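PDB 3FDI: cytidylate kinase-like family protein from Eubacterium ventriosum, which is of unknown function but, as a cytidylate kinase-like member of the P-loop NTPase clan, probably binds a nucleotide and may transfer phosphate to a nucleoside monophosphate. Local coordinates for residues P33-E38 against E97-V102; L39-A44 against I84-F89; F57-M62 against E109-D114; A121-D126 against I178-V183. All blocks are in the same frame, centred on the assembly; numbering follows the deposited sequence.

Contacts 1 and 4 each join an outermost strand to its neighbour in a five-stranded parallel sheet, order 34-35, 101-104, 8-13, 118-125, 176-180, the core expected of a P-loop kinase. They lie on opposite sides of the chain's centre, their own centres about 22 Å apart. Contacts 2 and 3 join helices 37-43, 60-66, 81-95 and 108-111, their centres about 15 Å apart. Contact 2 is nested within the loop closed by contact 1 and shares helix 37-43 with it; contact 3 crosses both along the chain. Phe-87 and Phe-89 tie these three together, gathering the helices near helix 81-95, whereas contact 4 closes later, stands apart and is the one reached by the second subunit.

Contact 1 of 4, residues P33-E38 against E97-V102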
# COMPACT_ATOMS: atom_id res chain seq x y z
N PRO B 33 19.49 -18.38 23.07
CA PRO B 33 20.03 -17.06 22.79
C PRO B 33 19.03 -16.09 22.16
O PRO B 33 18.09 -16.52 21.46
CB PRO B 33 21.14 -17.32 21.76
CG PRO B 33 21.21 -18.78 21.58
CD PRO B 33 20.10 -19.43 22.25
N LEU B 34 19.26 -14.81 22.43
CA LEU B 34 18.51 -13.71 21.84
C LEU B 34 19.48 -13.05 20.88
O LEU B 34 20.47 -12.50 21.35
CB LEU B 34 18.06 -12.73 22.94
CG LEU B 34 17.50 -11.42 22.41
CD1 LEU B 34 16.41 -11.70 21.39
CD2 LEU B 34 16.97 -10.56 23.54
N TYR B 35 19.26 -13.20 19.57
CA TYR B 35 20.02 -12.48 18.53
C TYR B 35 19.27 -11.23 18.10
O TYR B 35 18.05 -11.24 17.93
CB TYR B 35 20.26 -13.31 17.25
CG TYR B 35 21.00 -14.58 17.49
CD1 TYR B 35 22.18 -14.59 18.18
CD2 TYR B 35 20.51 -15.80 17.05
CE1 TYR B 35 22.83 -15.76 18.43
CE2 TYR B 35 21.16 -16.98 17.29
CZ TYR B 35 22.31 -16.96 17.97
OH TYR B 35 22.97 -18.14 18.19
N SER B 36 20.03 -10.18 17.86
CA SER B 36 19.54 -8.86 17.48
C SER B 36 20.48 -8.34 16.41
O SER B 36 21.63 -8.83 16.26
CB SER B 36 19.70 -7.90 18.66
OG SER B 36 21.11 -7.78 18.96
N LYS B 37 20.01 -7.28 15.74
CA LYS B 37 20.85 -6.47 14.85
C LYS B 37 22.26 -6.17 15.49
O LYS B 37 23.30 -6.32 14.86
CB LYS B 37 20.11 -5.17 14.44
CG LYS B 37 20.76 -4.47 13.24
CD LYS B 37 20.28 -3.02 13.05
CE LYS B 37 20.83 -2.45 11.79
NZ LYS B 37 22.26 -2.09 11.93
N GLU B 38 22.28 -5.78 16.76
CA GLU B 38 23.54 -5.48 17.42
C GLU B 38 24.54 -6.65 17.38
O GLU B 38 25.73 -6.50 17.08
CB GLU B 38 23.26 -5.11 18.87
CG GLU B 38 24.54 -4.93 19.72
CD GLU B 38 24.29 -5.01 21.21
OE1 GLU B 38 23.12 -4.94 21.62
OE2 GLU B 38 25.29 -5.12 21.96
N GLU B 97 23.03 -25.87 11.61
CA GLU B 97 23.45 -26.17 12.98
C GLU B 97 22.29 -26.58 13.84
O GLU B 97 22.50 -27.08 14.95
CB GLU B 97 24.13 -24.96 13.63
CG GLU B 97 25.45 -24.57 13.01
CD GLU B 97 26.08 -23.36 13.69
OE1 GLU B 97 26.73 -22.57 12.99
OE2 GLU B 97 25.91 -23.19 14.92
N LYS B 98 21.08 -26.32 13.36
CA LYS B 98 19.84 -26.68 14.05
C LYS B 98 19.75 -26.10 15.47
O LYS B 98 19.17 -26.71 16.39
CB LYS B 98 19.67 -28.19 14.08
CG LYS B 98 19.36 -28.80 12.73
CD LYS B 98 17.93 -28.51 12.28
CE LYS B 98 17.54 -29.46 11.15
NZ LYS B 98 16.13 -29.35 10.72
N GLU B 99 20.25 -24.89 15.61
CA GLU B 99 20.20 -24.21 16.88
C GLU B 99 18.81 -23.61 17.15
O GLU B 99 18.08 -23.23 16.21
CB GLU B 99 21.24 -23.10 16.89
CG GLU B 99 21.33 -22.37 18.20
CD GLU B 99 22.42 -21.32 18.25
OE1 GLU B 99 22.87 -20.85 17.17
OE2 GLU B 99 22.82 -20.97 19.38
N SER B 100 18.47 -23.50 18.43
CA SER B 100 17.31 -22.79 18.85
C SER B 100 17.68 -21.37 19.27
O SER B 100 18.73 -21.17 19.91
CB SER B 100 16.69 -23.49 20.01
OG SER B 100 16.24 -24.78 19.60
N PHE B 101 16.84 -20.40 18.91
CA PHE B 101 17.09 -19.00 19.24
C PHE B 101 15.89 -18.11 18.98
O PHE B 101 14.92 -18.52 18.35
CB PHE B 101 18.34 -18.42 18.46
CG PHE B 101 18.24 -18.52 16.96
CD1 PHE B 101 17.70 -17.48 16.20
CD2 PHE B 101 18.67 -19.66 16.31
CE1 PHE B 101 17.61 -17.57 14.80
CE2 PHE B 101 18.58 -19.78 14.91
CZ PHE B 101 18.04 -18.73 14.16
N VAL B 102 16.00 -16.90 19.52
CA VAL B 102 15.08 -15.81 19.27
C VAL B 102 15.84 -14.82 18.41
O VAL B 102 17.02 -14.52 18.67
CB VAL B 102 14.64 -15.12 20.58
CG1 VAL B 102 13.73 -13.96 20.26
CG2 VAL B 102 13.94 -16.11 21.55
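In the parallel sheet of this P-loop fold, the short edge strand 34-35 pairs with strand 101-104, and Leu-34 and Val-102 form the bridge. Two nearly straight backbone bonds hold the register: Val-102 N gives its hydrogen to Pro-33 O at 2.9 Å, and Tyr-35 N gives its own to Val-102 O at 2.8 Å. Proline suits the strand's start, since the pairing there needs its carbonyl and no N-H. On the face shared by Leu-34 and Val-102, branch CD1 of Leu-34 lies 3.7 Å from CG1 of Val-102, and Ala-23 and Ala-27 of helix 19-30 cover both. Tyr-35 and Phe-101 cross at about a right angle as side chains, though their ring planes meet at 54° with centroids 5.0 Å apart. Phe-101 CG stands between its backbone N and carbonyl carbon (chi1 57°), and the CE2 edge of Tyr-35 comes up against CB and CG of Phe-101. Phe-89 of helix 81-95 meets the tyrosine ring edge-to-face. The tyrosine hydroxyl suits this place because it meets the carboxylate of Glu-99 tip to tip: OH is 2.9 Å from OE1 and 3.1 Å from OE2, and its one proton can serve either oxygen, weakly in each case.

Contact 2 of 4, residues L39-A44 against I84-F89; sequences LLDEVA and IRQFNF
Helix 37-43 and helix 81-95 pack with their short segments close to perpendicular, 97° between directions and 9.8 Å between axes at closest approach. The backbones come nearest where the first helix ends, at Ala-44, whose CA is 5.4 Å from that of Gln-86. A methyl suits this close approach: Ala-44 CB points at the other helix and sits 3.9 Å from Gln-86 CA. The carbonyl of Ala-44 lies over the aliphatic start of Arg-85, whose guanidinium leads away from the contact. In Phe-89, CG is anti to the backbone N (chi1 177°), and the ring lies between Leu-40 and Val-43. Both residues border it, Val-43 CG1 approaching ring atom CE1 at 3.8 Å, while the exact fit of the leucine is doubtful. Gln-86, its chain extended beyond CG, reaches across to helix 37-43, with CD 3.9 Å from Leu-40 CB. Its NE2 makes a weak, bent bond to Asp-41 OD1, 3.2 Å long with 133° at the hydrogen. OE1 of the same amide accepts from Arg-106 NH1, so a glutamine, with donor and acceptor on one group, can serve both neighbours. The chemistry is therefore divided: apolar packing around Phe-89 joins the helices, and the buried amide of Gln-86 is probably held in its rotation mainly by Arg-106, with Asp-41 a lesser partner.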
# COMPACT_ATOMS: atom_id res chain seq x y z
N LEU B 39 24.04 -7.83 17.71
CA LEU B 39 24.87 -8.99 17.81
C LEU B 39 25.30 -9.40 16.41
O LEU B 39 26.45 -9.74 16.19
CB LEU B 39 24.07 -10.08 18.48
CG LEU B 39 24.78 -11.33 18.89
CD1 LEU B 39 24.02 -11.95 20.10
CD2 LEU B 39 24.86 -12.27 17.68
N LEU B 40 24.35 -9.38 15.48
CA LEU B 40 24.63 -9.71 14.08
C LEU B 40 25.60 -8.72 13.46
O LEU B 40 26.42 -9.10 12.64
CB LEU B 40 23.34 -9.83 13.24
CG LEU B 40 22.56 -11.15 13.42
CD1 LEU B 40 21.28 -11.21 12.61
CD2 LEU B 40 23.48 -12.32 13.04
N ASP B 41 25.56 -7.47 13.88
CA ASP B 41 26.58 -6.54 13.47
C ASP B 41 27.97 -7.04 13.78
O ASP B 41 28.87 -6.89 12.95
CB ASP B 41 26.35 -5.16 14.06
CG ASP B 41 25.20 -4.42 13.35
OD1 ASP B 41 24.83 -4.83 12.23
OD2 ASP B 41 24.64 -3.46 13.91
N GLU B 42 28.13 -7.68 14.94
CA GLU B 42 29.41 -8.32 15.28
C GLU B 42 29.68 -9.65 14.57
O GLU B 42 30.60 -9.74 13.77
CB GLU B 42 29.55 -8.49 16.81
CG GLU B 42 29.79 -7.20 17.55
CD GLU B 42 30.92 -6.40 16.92
OE1 GLU B 42 32.02 -6.96 16.75
OE2 GLU B 42 30.73 -5.22 16.57
N VAL B 43 28.86 -10.66 14.87
CA VAL B 43 29.18 -12.07 14.54
C VAL B 43 29.00 -12.42 13.07
O VAL B 43 29.41 -13.50 12.64
CB VAL B 43 28.31 -13.12 15.32
CG1 VAL B 43 29.14 -14.45 15.59
CG2 VAL B 43 27.74 -12.56 16.63
N ALA B 44 28.37 -11.53 12.31
CA ALA B 44 28.08 -11.79 10.91
C ALA B 44 28.94 -10.92 9.99
O ALA B 44 28.69 -10.88 8.80
CB ALA B 44 26.56 -11.58 10.64
N ILE B 84 23.28 -9.79 3.34
CA ILE B 84 23.51 -11.17 2.96
C ILE B 84 24.21 -12.00 4.03
O ILE B 84 23.89 -13.18 4.27
CB ILE B 84 24.35 -11.27 1.67
CG1 ILE B 84 23.52 -10.92 0.43
CG2 ILE B 84 24.89 -12.66 1.50
CD1 ILE B 84 24.45 -10.73 -0.83
N ARG B 85 25.19 -11.40 4.67
CA ARG B 85 25.95 -12.12 5.65
C ARG B 85 25.09 -12.41 6.85
O ARG B 85 25.18 -13.49 7.43
CB ARG B 85 27.19 -11.34 6.06
CG ARG B 85 28.09 -10.98 4.90
CD ARG B 85 29.43 -10.44 5.38
NE ARG B 85 30.38 -10.38 4.27
CZ ARG B 85 31.70 -10.63 4.36
NH1 ARG B 85 32.25 -11.00 5.51
NH2 ARG B 85 32.49 -10.54 3.28
N GLN B 86 24.23 -11.46 7.21
CA GLN B 86 23.39 -11.63 8.34
C GLN B 86 22.32 -12.65 8.04
O GLN B 86 21.94 -13.44 8.90
CB GLN B 86 22.75 -10.33 8.73
CG GLN B 86 23.75 -9.26 9.01
CD GLN B 86 23.17 -8.09 9.72
OE1 GLN B 86 22.04 -7.70 9.48
NE2 GLN B 86 23.96 -7.49 10.58
N PHE B 87 21.78 -12.61 6.82
CA PHE B 87 20.74 -13.58 6.41
C PHE B 87 21.36 -14.96 6.46
O PHE B 87 20.79 -15.89 7.04
CB PHE B 87 20.22 -13.34 4.99
CG PHE B 87 19.49 -12.04 4.80
CD1 PHE B 87 18.86 -11.39 5.86
CD2 PHE B 87 19.39 -11.50 3.54
CE1 PHE B 87 18.20 -10.20 5.67
CE2 PHE B 87 18.74 -10.31 3.34
CZ PHE B 87 18.12 -9.66 4.41
N ASN B 88 22.56 -15.07 5.91
CA ASN B 88 23.20 -16.34 5.88
C ASN B 88 23.55 -16.89 7.28
O ASN B 88 23.39 -18.11 7.51
CB ASN B 88 24.38 -16.29 4.99
CG ASN B 88 24.82 -17.66 4.57
OD1 ASN B 88 23.99 -18.56 4.34
ND2 ASN B 88 26.14 -17.86 4.53
N PHE B 89 24.01 -16.02 8.20
CA PHE B 89 24.19 -16.39 9.61
C PHE B 89 22.94 -17.03 10.15
O PHE B 89 22.99 -18.06 10.79
CB PHE B 89 24.58 -15.18 10.49
CG PHE B 89 24.72 -15.49 11.97
CD1 PHE B 89 25.96 -15.75 12.53
CD2 PHE B 89 23.63 -15.44 12.80
CE1 PHE B 89 26.09 -16.03 13.90
CE2 PHE B 89 23.74 -15.71 14.15
CZ PHE B 89 24.95 -16.01 14.70

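Contact 3 of 4, residues F57-M62 against E109-D114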
# COMPACT_ATOMS: atom_id res chain seq x y z
N PHE B 57 19.61 -20.58 -2.40
CA PHE B 57 18.74 -21.53 -1.71
C PHE B 57 17.28 -21.15 -2.02
O PHE B 57 16.35 -21.56 -1.31
CB PHE B 57 18.99 -21.49 -0.19
CG PHE B 57 20.36 -21.98 0.22
CD1 PHE B 57 20.51 -23.20 0.89
CD2 PHE B 57 21.50 -21.23 -0.05
CE1 PHE B 57 21.79 -23.66 1.28
CE2 PHE B 57 22.77 -21.68 0.32
CZ PHE B 57 22.91 -22.89 0.99
N ASP B 58 17.12 -20.35 -3.09
CA ASP B 58 15.84 -19.74 -3.48
C ASP B 58 15.10 -19.02 -2.34
O ASP B 58 13.86 -18.93 -2.32
CB ASP B 58 14.98 -20.78 -4.19
CG ASP B 58 15.64 -21.30 -5.44
OD1 ASP B 58 16.60 -20.64 -5.93
OD2 ASP B 58 15.22 -22.37 -5.93
N GLU B 59 15.89 -18.50 -1.40
CA GLU B 59 15.40 -17.65 -0.34
C GLU B 59 15.35 -16.21 -0.90
O GLU B 59 16.39 -15.64 -1.30
CB GLU B 59 16.28 -17.81 0.90
CG GLU B 59 16.10 -19.22 1.54
CD GLU B 59 17.12 -19.57 2.62
OE1 GLU B 59 17.53 -18.66 3.38
OE2 GLU B 59 17.48 -20.77 2.72
N LYS B 60 14.13 -15.67 -0.97
CA LYS B 60 13.82 -14.41 -1.68
C LYS B 60 14.72 -13.20 -1.33
O LYS B 60 15.17 -12.48 -2.22
CB LYS B 60 12.31 -14.06 -1.51
CG LYS B 60 11.32 -15.10 -2.16
CD LYS B 60 9.88 -14.53 -2.34
CE LYS B 60 9.13 -15.16 -3.58
NZ LYS B 60 8.74 -16.60 -3.46
N PRO B 61 15.00 -12.97 -0.03
CA PRO B 61 15.80 -11.79 0.34
C PRO B 61 17.22 -11.88 -0.17
O PRO B 61 17.83 -10.85 -0.49
CB PRO B 61 15.78 -11.82 1.89
CG PRO B 61 14.69 -12.70 2.30
CD PRO B 61 14.45 -13.67 1.15
N MSE B 62 17.73 -13.09 -0.24
CA MSE B 62 19.09 -13.30 -0.70
C MSE B 62 19.20 -13.16 -2.20
O MSE B 62 20.08 -12.45 -2.69
CB MSE B 62 19.62 -14.65 -0.23
CG MSE B 62 19.89 -14.71 1.29
SE MSE B 62 20.94 -16.35 1.62
CE MSE B 62 21.87 -16.40 -0.06
N GLU B 109 11.56 -13.94 9.73
CA GLU B 109 10.40 -14.77 9.40
C GLU B 109 10.42 -15.13 7.90
O GLU B 109 9.99 -16.23 7.54
CB GLU B 109 9.07 -14.13 9.80
CG GLU B 109 8.42 -13.18 8.80
CD GLU B 109 9.24 -11.96 8.46
OE1 GLU B 109 10.26 -11.57 9.18
OE2 GLU B 109 8.90 -11.37 7.40
N GLU B 110 10.94 -14.24 7.06
CA GLU B 110 11.06 -14.52 5.63
C GLU B 110 12.19 -15.50 5.33
O GLU B 110 11.97 -16.49 4.59
CB GLU B 110 11.25 -13.25 4.83
CG GLU B 110 11.37 -13.43 3.33
CD GLU B 110 10.11 -14.03 2.65
OE1 GLU B 110 8.98 -13.95 3.22
OE2 GLU B 110 10.27 -14.58 1.53
N ILE B 111 13.38 -15.22 5.88
CA ILE B 111 14.55 -16.11 5.73
C ILE B 111 14.29 -17.59 6.17
O ILE B 111 14.78 -18.53 5.51
CB ILE B 111 15.73 -15.60 6.56
CG1 ILE B 111 16.23 -14.27 6.01
CG2 ILE B 111 16.88 -16.64 6.60
CD1 ILE B 111 17.31 -13.72 6.85
N LEU B 112 13.52 -17.77 7.24
CA LEU B 112 13.29 -19.06 7.84
C LEU B 112 11.90 -19.59 7.55
O LEU B 112 11.38 -20.45 8.27
CB LEU B 112 13.53 -18.93 9.33
CG LEU B 112 14.96 -18.58 9.73
CD1 LEU B 112 15.05 -18.43 11.21
CD2 LEU B 112 16.00 -19.61 9.17
N SER B 113 11.29 -19.01 6.53
CA SER B 113 10.10 -19.54 5.87
C SER B 113 9.98 -21.06 5.79
O SER B 113 8.99 -21.65 6.17
CB SER B 113 10.11 -19.06 4.42
OG SER B 113 9.45 -17.85 4.33
N ASP B 114 10.96 -21.71 5.22
CA ASP B 114 10.81 -23.15 4.99
C ASP B 114 11.11 -23.98 6.25
O ASP B 114 11.01 -25.20 6.20
CB ASP B 114 11.69 -23.61 3.85
CG ASP B 114 13.11 -23.22 4.04
OD1 ASP B 114 13.33 -22.05 4.43
OD2 ASP B 114 14.02 -24.06 3.79
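Pro-61 and Glu-110 meet through their carbons where helix 60-66 abuts helix 108-111, and apolar contact carries most of the junction. Pro-61, in the first turn of its helix, where a missing N-H costs little, puts CG 3.6 Å from Glu-110 CG and 4.3 Å from Ile-111 CG1. Glu-110 meets it with methylenes: CG is anti to the backbone N (chi1 -179°), and a bend at chi2 (63°) turns CD aside. Its OE2 lies over the aliphatic part of Lys-60, 3.7 Å from CB. Glu-59, just before its helix, crosses Ile-111 with OE1 3.9 Å from CG2. An alanine at Glu-110 would probably leave a gap beside the Pro-61 ring and take the nearby negative charge from Lys-60.

Electrostatic terms are looser. Lys-60 NZ stays 5.6 Å from Glu-110 OE2, opposite charges that may attract at a distance but form no salt bridge. Glu-59 OE1 is 3.5 Å from Ile-111 O, an approach of two acceptors that makes no bond.

Hydrogen bonds occur within segment 109-114, where Ser-113 OG and N both donate to Glu-110 O from the same face of that carbonyl, OG at 2.9 Å.

Phe-87 of helix 81-95 packs on both Pro-61 and Ile-111, joining the two short helices, while Leu-112 turns to Ala-94 of that helix and to Met-118 of strand 118-125.

Contact 4 of 4, residues A121-D126 against I178-V183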
# COMPACT_ATOMS: atom_id res chain seq x y z
N ALA B 121 6.02 -13.71 15.42
CA ALA B 121 5.10 -12.92 16.21
C ALA B 121 5.46 -11.48 15.94
O ALA B 121 6.68 -11.12 15.89
CB ALA B 121 5.23 -13.31 17.71
N PHE B 122 4.44 -10.65 15.72
CA PHE B 122 4.64 -9.20 15.60
C PHE B 122 4.05 -8.52 16.83
O PHE B 122 2.89 -8.73 17.13
CB PHE B 122 4.05 -8.69 14.30
CG PHE B 122 4.34 -7.23 14.03
CD1 PHE B 122 3.34 -6.27 14.20
CD2 PHE B 122 5.57 -6.85 13.54
CE1 PHE B 122 3.59 -4.96 14.02
CE2 PHE B 122 5.85 -5.50 13.32
CZ PHE B 122 4.90 -4.54 13.56
N ILE B 123 4.84 -7.69 17.52
CA ILE B 123 4.42 -6.97 18.72
C ILE B 123 4.14 -5.51 18.39
O ILE B 123 4.92 -4.85 17.72
CB ILE B 123 5.46 -7.06 19.76
CG1 ILE B 123 5.91 -8.52 19.89
CG2 ILE B 123 4.96 -6.51 21.13
CD1 ILE B 123 4.78 -9.40 20.60
N LEU B 124 2.98 -5.03 18.84
CA LEU B 124 2.57 -3.69 18.59
C LEU B 124 2.04 -3.13 19.90
O LEU B 124 2.02 -3.83 20.91
CB LEU B 124 1.57 -3.63 17.45
CG LEU B 124 0.27 -4.43 17.39
CD1 LEU B 124 -0.70 -3.72 16.35
CD2 LEU B 124 0.41 -5.93 17.08
N GLY B 125 1.70 -1.85 19.92
CA GLY B 125 1.11 -1.27 21.13
C GLY B 125 0.14 -0.15 20.78
O GLY B 125 0.10 0.27 19.63
N ASP B 126 -0.63 0.38 21.74
CA ASP B 126 -1.37 1.62 21.42
C ASP B 126 -0.46 2.82 21.60
O ASP B 126 0.58 2.70 22.23
CB ASP B 126 -2.62 1.77 22.26
CG ASP B 126 -2.29 1.98 23.67
OD1 ASP B 126 -1.93 0.98 24.32
OD2 ASP B 126 -2.30 3.15 24.11
N ILE B 178 0.29 -9.33 18.57
CA ILE B 178 -0.31 -9.00 19.87
C ILE B 178 -0.06 -7.53 20.17
O ILE B 178 1.10 -7.05 20.08
CB ILE B 178 0.26 -9.89 20.98
CG1 ILE B 178 0.09 -11.37 20.60
CG2 ILE B 178 -0.51 -9.67 22.26
CD1 ILE B 178 0.77 -12.35 21.57
N LYS B 179 -1.14 -6.80 20.44
CA LYS B 179 -1.05 -5.35 20.76
C LYS B 179 -0.93 -5.20 22.25
O LYS B 179 -1.81 -5.68 22.98
CB LYS B 179 -2.28 -4.56 20.27
CG LYS B 179 -2.21 -3.03 20.52
CD LYS B 179 -3.39 -2.31 19.87
CE LYS B 179 -3.35 -2.37 18.31
NZ LYS B 179 -4.54 -1.74 17.68
N ILE B 180 0.14 -4.56 22.67
CA ILE B 180 0.42 -4.33 24.06
C ILE B 180 -0.16 -2.99 24.45
O ILE B 180 0.09 -1.99 23.83
CB ILE B 180 1.91 -4.41 24.30
CG1 ILE B 180 2.36 -5.84 24.07
CG2 ILE B 180 2.23 -4.01 25.68
CD1 ILE B 180 3.64 -6.20 24.65
N GLY B 181 -1.00 -3.00 25.46
CA GLY B 181 -1.83 -1.88 25.82
C GLY B 181 -2.86 -2.41 26.78
O GLY B 181 -2.65 -2.41 27.96
N LYS B 182 -3.97 -2.91 26.25
CA LYS B 182 -4.96 -3.55 27.09
C LYS B 182 -4.35 -4.69 27.88
O LYS B 182 -4.89 -5.09 28.87
CB LYS B 182 -6.12 -4.04 26.27
CG LYS B 182 -6.82 -2.99 25.46
CD LYS B 182 -8.03 -3.54 24.74
CE LYS B 182 -8.76 -2.48 23.96
NZ LYS B 182 -9.32 -2.94 22.67
N VAL B 183 -3.23 -5.21 27.43
CA VAL B 183 -2.50 -6.25 28.16
C VAL B 183 -1.02 -5.92 28.23
O VAL B 183 -0.51 -5.17 27.38
CB VAL B 183 -2.63 -7.61 27.50
CG1 VAL B 183 -4.11 -8.07 27.51
CG2 VAL B 183 -2.02 -7.58 26.04
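Leu-124 and Lys-179 sit at the middle of a parallel pairing between strands 118-125 and 176-180, with Ile-123 opposite Ile-178 before them and Gly-125 opposite Ile-180 after. Four backbone bonds satisfy the facing groups. Ile-178 N donates to Phe-122 O and Leu-124 N to Ile-178 O, each at 3.0 Å. Ile-180 N reaches Leu-124 O at 2.7 Å, and Asp-126 N closes the series on Ile-180 O at 3.2 Å, less straight at 140°. Gly-125 lets the strands come close here, its CA 3.0 Å from Ile-180 O; a CB would crowd that oxygen. Its N is taken by Glu-14 OE1. Asp-126, before helix 127-138, suits an N-cap: its side chain caps a backbone N just beyond the segment, and OD1 accepts a bond from Thr-129 OG1.

On one face Ile-123 CG2 meets Ile-180 CD1 at 3.8 Å, and Ile-192 of helix 185-197 covers Ile-123. On the other, Leu-124 CG stands between its backbone N and carbonyl carbon (chi1 55°), which puts it beside Lys-179 CA; CD1 lies 3.6 Å from Lys-179 CE and CD2 packs over the carbonyl of Ile-178. An alanine at Leu-124 would probably open a gap beside Lys-179 CE and over the Ile-178 carbonyl.

Lys-179 NZ gives a hydrogen bond to Arg-172 O of the second subunit, and Lys-179 O accepts from Tyr-195 OH of the second subunit. The chemistry thus implies two roles for strand 176-180: its bonds to strand 118-125 complete the sheet within the chain, and Lys-179 extends the polar network across the subunit interface.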